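Local coordinates for Mlr6093 protein (Mesorhizobium loti, PDB 2QJ8), which belongs to the aspartoacylase family and is probably a zinc-dependent hydrolase that cleaves linear amide bonds other than peptide bonds, at residues Cys272-Val286 and Ile298-Ile311. Numbering follows the deposited sequence. Where two conformers were deposited one is given.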
loop_
_atom_site.group_PDB
_atom_site.type_symbol
_atom_site.label_atom_id
_atom_site.label_comp_id
_atom_site.label_asym_id
_atom_site.label_seq_id
_atom_site.Cartn_x
_atom_site.Cartn_y
_atom_site.Cartn_z
ATOM N N CYS A 272 -6.086 5.296 -14.720
ATOM C CA CYS A 272 -5.895 4.084 -15.498
ATOM C C CYS A 272 -5.267 3.044 -14.584
ATOM O O CYS A 272 -4.737 3.379 -13.516
ATOM C CB CYS A 272 -5.037 4.341 -16.755
ATOM S SG CYS A 272 -3.403 4.884 -16.370
ATOM N N SER A 273 -5.359 1.782 -14.988
ATOM C CA SER A 273 -4.858 0.649 -14.211
ATOM C C SER A 273 -3.701 -0.035 -14.887
ATOM O O SER A 273 -3.519 0.117 -16.085
ATOM C CB SER A 273 -5.981 -0.369 -14.034
ATOM O OG SER A 273 -7.016 0.168 -13.239
ATOM N N VAL A 274 -2.921 -0.804 -14.118
ATOM C CA VAL A 274 -1.800 -1.566 -14.686
ATOM C C VAL A 274 -2.357 -2.490 -15.785
ATOM O O VAL A 274 -3.443 -3.002 -15.640
ATOM C CB VAL A 274 -1.010 -2.333 -13.608
ATOM C CG1 VAL A 274 -0.090 -3.359 -14.235
ATOM C CG2 VAL A 274 -0.232 -1.336 -12.727
HETATM N N MSE A 275 -1.636 -2.585 -16.901
HETATM C CA MSE A 275 -1.990 -3.361 -18.111
HETATM C C MSE A 275 -2.931 -2.673 -19.092
HETATM O O MSE A 275 -3.131 -3.197 -20.189
HETATM C CB MSE A 275 -2.472 -4.805 -17.817
HETATM C CG MSE A 275 -1.515 -5.634 -16.932
HETATM SE SE MSE A 275 0.324 -5.707 -17.591
HETATM C CE MSE A 275 0.015 -6.636 -19.279
ATOM N N ASP A 276 -3.492 -1.505 -18.743
ATOM C CA ASP A 276 -4.337 -0.786 -19.676
ATOM C C ASP A 276 -3.485 -0.330 -20.836
ATOM O O ASP A 276 -2.340 0.084 -20.643
ATOM C CB ASP A 276 -4.963 0.479 -19.072
ATOM C CG ASP A 276 -6.107 0.204 -18.115
ATOM O OD1 ASP A 276 -6.548 -0.960 -17.917
ATOM O OD2 ASP A 276 -6.566 1.204 -17.531
ATOM N N GLU A 277 -4.073 -0.381 -22.031
ATOM C CA GLU A 277 -3.452 0.088 -23.259
ATOM C C GLU A 277 -4.048 1.474 -23.481
ATOM O O GLU A 277 -5.273 1.597 -23.659
ATOM C CB GLU A 277 -3.794 -0.880 -24.399
ATOM C CG GLU A 277 -3.205 -2.282 -24.179
ATOM C CD GLU A 277 -3.481 -3.255 -25.313
ATOM O OE1 GLU A 277 -4.498 -3.079 -26.029
ATOM O OE2 GLU A 277 -2.674 -4.209 -25.473
ATOM N N VAL A 278 -3.209 2.514 -23.421
ATOM C CA VAL A 278 -3.660 3.900 -23.574
ATOM C C VAL A 278 -3.201 4.481 -24.924
ATOM O O VAL A 278 -2.185 4.052 -25.473
ATOM C CB VAL A 278 -3.192 4.779 -22.399
ATOM C CG1 VAL A 278 -3.675 4.167 -21.048
ATOM C CG2 VAL A 278 -1.693 4.960 -22.410
ATOM N N GLU A 279 -3.999 5.391 -25.480
ATOM C CA GLU A 279 -3.679 6.056 -26.746
ATOM C C GLU A 279 -2.866 7.300 -26.444
ATOM O O GLU A 279 -2.882 7.801 -25.326
ATOM C CB GLU A 279 -4.963 6.462 -27.503
ATOM C CG GLU A 279 -5.904 5.307 -27.880
ATOM C CD GLU A 279 -5.284 4.282 -28.838
ATOM O OE1 GLU A 279 -4.322 4.617 -29.566
ATOM O OE2 GLU A 279 -5.777 3.133 -28.873
ATOM N N GLN A 280 -2.170 7.795 -27.456
ATOM C CA GLN A 280 -1.380 9.006 -27.361
ATOM C C GLN A 280 -2.327 10.140 -26.962
ATOM O O GLN A 280 -3.363 10.331 -27.592
ATOM C CB GLN A 280 -0.764 9.301 -28.721
ATOM C CG GLN A 280 0.130 10.540 -28.781
ATOM C CD GLN A 280 0.609 10.843 -30.194
ATOM O OE1 GLN A 280 0.159 10.224 -31.168
ATOM N NE2 GLN A 280 1.496 11.828 -30.318
ATOM N N GLY A 281 -1.976 10.873 -25.912
ATOM C CA GLY A 281 -2.815 11.948 -25.397
ATOM C C GLY A 281 -3.838 11.573 -24.328
ATOM O O GLY A 281 -4.458 12.460 -23.790
ATOM N N ASP A 282 -4.036 10.287 -24.018
ATOM C CA ASP A 282 -4.996 9.902 -22.969
ATOM C C ASP A 282 -4.553 10.390 -21.604
ATOM O O ASP A 282 -3.355 10.366 -21.293
ATOM C CB ASP A 282 -5.167 8.375 -22.871
ATOM C CG ASP A 282 -6.059 7.796 -23.946
ATOM O OD1 ASP A 282 -6.601 8.538 -24.780
ATOM O OD2 ASP A 282 -6.226 6.559 -23.949
ATOM N N VAL A 283 -5.525 10.813 -20.794
ATOM C CA VAL A 283 -5.257 11.242 -19.422
ATOM C C VAL A 283 -4.959 9.975 -18.609
ATOM O O VAL A 283 -5.796 9.063 -18.533
ATOM C CB VAL A 283 -6.448 12.015 -18.823
ATOM C CG1 VAL A 283 -6.205 12.365 -17.346
ATOM C CG2 VAL A 283 -6.729 13.287 -19.654
ATOM N N VAL A 284 -3.748 9.917 -18.063
ATOM C CA VAL A 284 -3.286 8.801 -17.254
ATOM C C VAL A 284 -3.579 9.098 -15.775
ATOM O O VAL A 284 -3.850 8.189 -15.018
ATOM C CB VAL A 284 -1.790 8.458 -17.577
ATOM C CG1 VAL A 284 -1.178 7.544 -16.534
ATOM C CG2 VAL A 284 -1.709 7.837 -18.982
ATOM N N GLY A 285 -3.549 10.371 -15.392
ATOM C CA GLY A 285 -3.890 10.796 -14.060
ATOM C C GLY A 285 -4.162 12.280 -14.017
ATOM O O GLY A 285 -3.949 12.996 -15.002
ATOM N N VAL A 286 -4.664 12.722 -12.878
ATOM C CA VAL A 286 -5.018 14.110 -12.635
ATOM C C VAL A 286 -4.323 14.594 -11.356
ATOM O O VAL A 286 -4.218 13.835 -10.402
ATOM C CB VAL A 286 -6.560 14.234 -12.527
ATOM C CG1 VAL A 286 -6.982 15.590 -12.003
ATOM C CG2 VAL A 286 -7.206 13.961 -13.883
ATOM N N ILE A 298 -5.011 19.554 -12.866
ATOM C CA ILE A 298 -4.078 19.419 -13.986
ATOM C C ILE A 298 -4.099 17.997 -14.517
ATOM O O ILE A 298 -3.930 17.061 -13.754
ATOM C CB ILE A 298 -2.628 19.767 -13.498
ATOM C CG1 ILE A 298 -2.521 21.260 -13.126
ATOM C CG2 ILE A 298 -1.550 19.383 -14.525
ATOM C CD1 ILE A 298 -1.317 21.611 -12.264
ATOM N N ASP A 299 -4.323 17.848 -15.816
ATOM C CA ASP A 299 -4.265 16.539 -16.492
ATOM C C ASP A 299 -2.825 16.152 -16.832
ATOM O O ASP A 299 -2.027 17.007 -17.250
ATOM C CB ASP A 299 -5.035 16.571 -17.796
ATOM C CG ASP A 299 -6.471 16.887 -17.603
ATOM O OD1 ASP A 299 -7.099 16.290 -16.699
ATOM O OD2 ASP A 299 -6.973 17.721 -18.388
ATOM N N ILE A 300 -2.506 14.869 -16.639
ATOM C CA ILE A 300 -1.186 14.296 -16.951
ATOM C C ILE A 300 -1.446 13.265 -18.073
ATOM O O ILE A 300 -2.064 12.223 -17.835
ATOM C CB ILE A 300 -0.507 13.658 -15.709
ATOM C CG1 ILE A 300 -0.385 14.677 -14.554
ATOM C CG2 ILE A 300 0.873 13.080 -16.110
ATOM C CD1 ILE A 300 0.096 14.115 -13.275
ATOM N N ARG A 301 -0.989 13.573 -19.292
ATOM C CA ARG A 301 -1.289 12.760 -20.472
ATOM C C ARG A 301 -0.135 11.913 -21.042
ATOM O O ARG A 301 1.038 12.314 -20.991
ATOM C CB ARG A 301 -1.813 13.677 -21.574
ATOM C CG ARG A 301 -3.145 14.335 -21.276
ATOM C CD ARG A 301 -3.478 15.405 -22.294
ATOM N NE ARG A 301 -4.735 16.054 -21.925
ATOM C CZ ARG A 301 -5.962 15.672 -22.293
ATOM N NH1 ARG A 301 -6.178 14.620 -23.066
ATOM N NH2 ARG A 301 -7.020 16.351 -21.860
ATOM N N ALA A 302 -0.501 10.753 -21.596
ATOM C CA ALA A 302 0.421 9.854 -22.288
ATOM C C ALA A 302 0.980 10.547 -23.556
ATOM O O ALA A 302 0.244 11.190 -24.319
ATOM C CB ALA A 302 -0.287 8.560 -22.682
ATOM N N GLN A 303 2.285 10.421 -23.756
ATOM C CA GLN A 303 2.959 10.992 -24.923
ATOM C C GLN A 303 2.959 10.064 -26.138
ATOM O O GLN A 303 3.391 10.478 -27.210
ATOM C CB GLN A 303 4.380 11.404 -24.576
ATOM C CG GLN A 303 4.421 12.463 -23.502
ATOM C CD GLN A 303 5.818 12.960 -23.209
ATOM O OE1 GLN A 303 6.623 13.188 -24.114
ATOM N NE2 GLN A 303 6.094 13.170 -21.938
ATOM N N SER A 304 2.504 8.821 -25.978
ATOM C CA SER A 304 2.411 7.881 -27.084
ATOM C C SER A 304 1.496 6.735 -26.708
ATOM O O SER A 304 1.163 6.547 -25.529
ATOM C CB SER A 304 3.791 7.297 -27.465
ATOM O OG SER A 304 4.169 6.269 -26.576
ATOM N N LYS A 305 1.113 5.961 -27.720
ATOM C CA LYS A 305 0.294 4.786 -27.511
ATOM C C LYS A 305 1.198 3.841 -26.751
ATOM O O LYS A 305 2.320 3.606 -27.172
ATOM C CB LYS A 305 -0.162 4.169 -28.843
ATOM C CG LYS A 305 -1.063 2.975 -28.663
ATOM C CD LYS A 305 -1.523 2.407 -29.963
ATOM C CE LYS A 305 -2.384 1.183 -29.721
ATOM N NZ LYS A 305 -3.631 1.496 -28.964
ATOM N N SER A 306 0.729 3.352 -25.609
ATOM C CA SER A 306 1.539 2.524 -24.742
ATOM C C SER A 306 0.681 1.745 -23.754
ATOM O O SER A 306 -0.550 1.909 -23.734
ATOM C CB SER A 306 2.529 3.436 -23.997
ATOM O OG SER A 306 1.870 4.622 -23.567
ATOM N N THR A 307 1.337 0.862 -22.985
ATOM C CA THR A 307 0.697 0.069 -21.934
ATOM C C THR A 307 1.098 0.622 -20.595
ATOM O O THR A 307 2.217 1.082 -20.428
ATOM C CB THR A 307 1.093 -1.434 -22.031
ATOM O OG1 THR A 307 0.671 -1.933 -23.307
ATOM C CG2 THR A 307 0.427 -2.270 -20.959
ATOM N N VAL A 308 0.184 0.606 -19.641
ATOM C CA VAL A 308 0.501 1.034 -18.274
ATOM C C VAL A 308 1.254 -0.079 -17.568
ATOM O O VAL A 308 0.701 -1.136 -17.312
ATOM C CB VAL A 308 -0.726 1.420 -17.434
ATOM C CG1 VAL A 308 -0.272 1.830 -16.008
ATOM C CG2 VAL A 308 -1.517 2.561 -18.118
ATOM N N PHE A 309 2.524 0.173 -17.276
ATOM C CA PHE A 309 3.352 -0.789 -16.584
ATOM C C PHE A 309 3.225 -0.542 -15.099
ATOM O O PHE A 309 3.062 -1.478 -14.355
ATOM C CB PHE A 309 4.814 -0.708 -17.026
ATOM C CG PHE A 309 5.752 -1.455 -16.104
ATOM C CD1 PHE A 309 5.855 -2.832 -16.185
ATOM C CD2 PHE A 309 6.492 -0.783 -15.123
ATOM C CE1 PHE A 309 6.694 -3.520 -15.346
ATOM C CE2 PHE A 309 7.318 -1.486 -14.255
ATOM C CZ PHE A 309 7.422 -2.860 -14.382
ATOM N N ALA A 310 3.317 0.728 -14.679
ATOM C CA ALA A 310 3.205 1.087 -13.285
ATOM C C ALA A 310 2.519 2.434 -13.151
ATOM O O ALA A 310 2.665 3.293 -14.023
ATOM C CB ALA A 310 4.605 1.120 -12.630
ATOM N N ILE A 311 1.772 2.609 -12.064
ATOM C CA ILE A 311 1.058 3.861 -11.797
ATOM C C ILE A 311 0.901 4.035 -10.287
ATOM O O ILE A 311 0.675 3.056 -9.581
ATOM C CB ILE A 311 -0.298 3.931 -12.546
ATOM C CG1 ILE A 311 -0.862 5.376 -12.470
ATOM C CG2 ILE A 311 -1.276 2.841 -12.040
ATOM C CD1 ILE A 311 -2.005 5.650 -13.339
HETATM O O HOH W 1 0.054 -4.333 -23.649
HETATM O O HOH W 2 -2.198 1.038 -26.514
#
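M275 and V308 begin a ladder of antiparallel backbone bonds that illustrates how two meandering chains stay paired around corners. N of selenomethionine M275 donates to V308 O at 2.8 Å, and V308 N returns a bond to D276 O. V278 and S306 form a reciprocal hydrogen-bonded pair; beyond it, G281 N reaches A302 O and A302 N reaches D282 O. At the far end a classic beta bulge places V284 and G285 opposite I300, whose O accepts V284 N at 2.9 Å and, weakly, G285 N at 3.4 Å.

Residues 272-286 turn twice in the same manner. In the type II turns S273-D276 and E279-D282, the closing aspartate's OD2 takes the first residue's amide from above the carboxylate plane. The strands of this all-beta C-terminal part are consistent with the barrel-sandwich hybrid domain of aspartoacylase relatives; strand 322-329 lies against A302 and S306.

Charged side chains pair along the exposed flank. K305 is extended as far as CE, where a bend (chi4 63°) brings NZ into a salt bridge with E279 OE2 at 2.7 Å, the ammonium standing above the carboxylate plane. The R301 guanidinium turns its edge to G281 O, which NH1 reaches at 2.9 Å, close to the group's plane, while V283 CG2 sits over the centre of one face, 3.6 Å from R301 CZ. With V283 CG1 anti to the backbone N (chi1 175°), it is CG2 that covers the guanidinium. Cut back to an alanine here, the side chain would lose CG2 and would probably leave that face without its cover, freeing the group to tilt about its bond to G281 O.

Apolar contacts fill the inner side. C272 SG wedges between I311 CD1, at 3.4 Å, and V308 CG2, which also meets V278 CG1. V284 divides its methyls, CG1 sliding past I311 CD1 at 3.8 Å and CG2 resting on A302 CB.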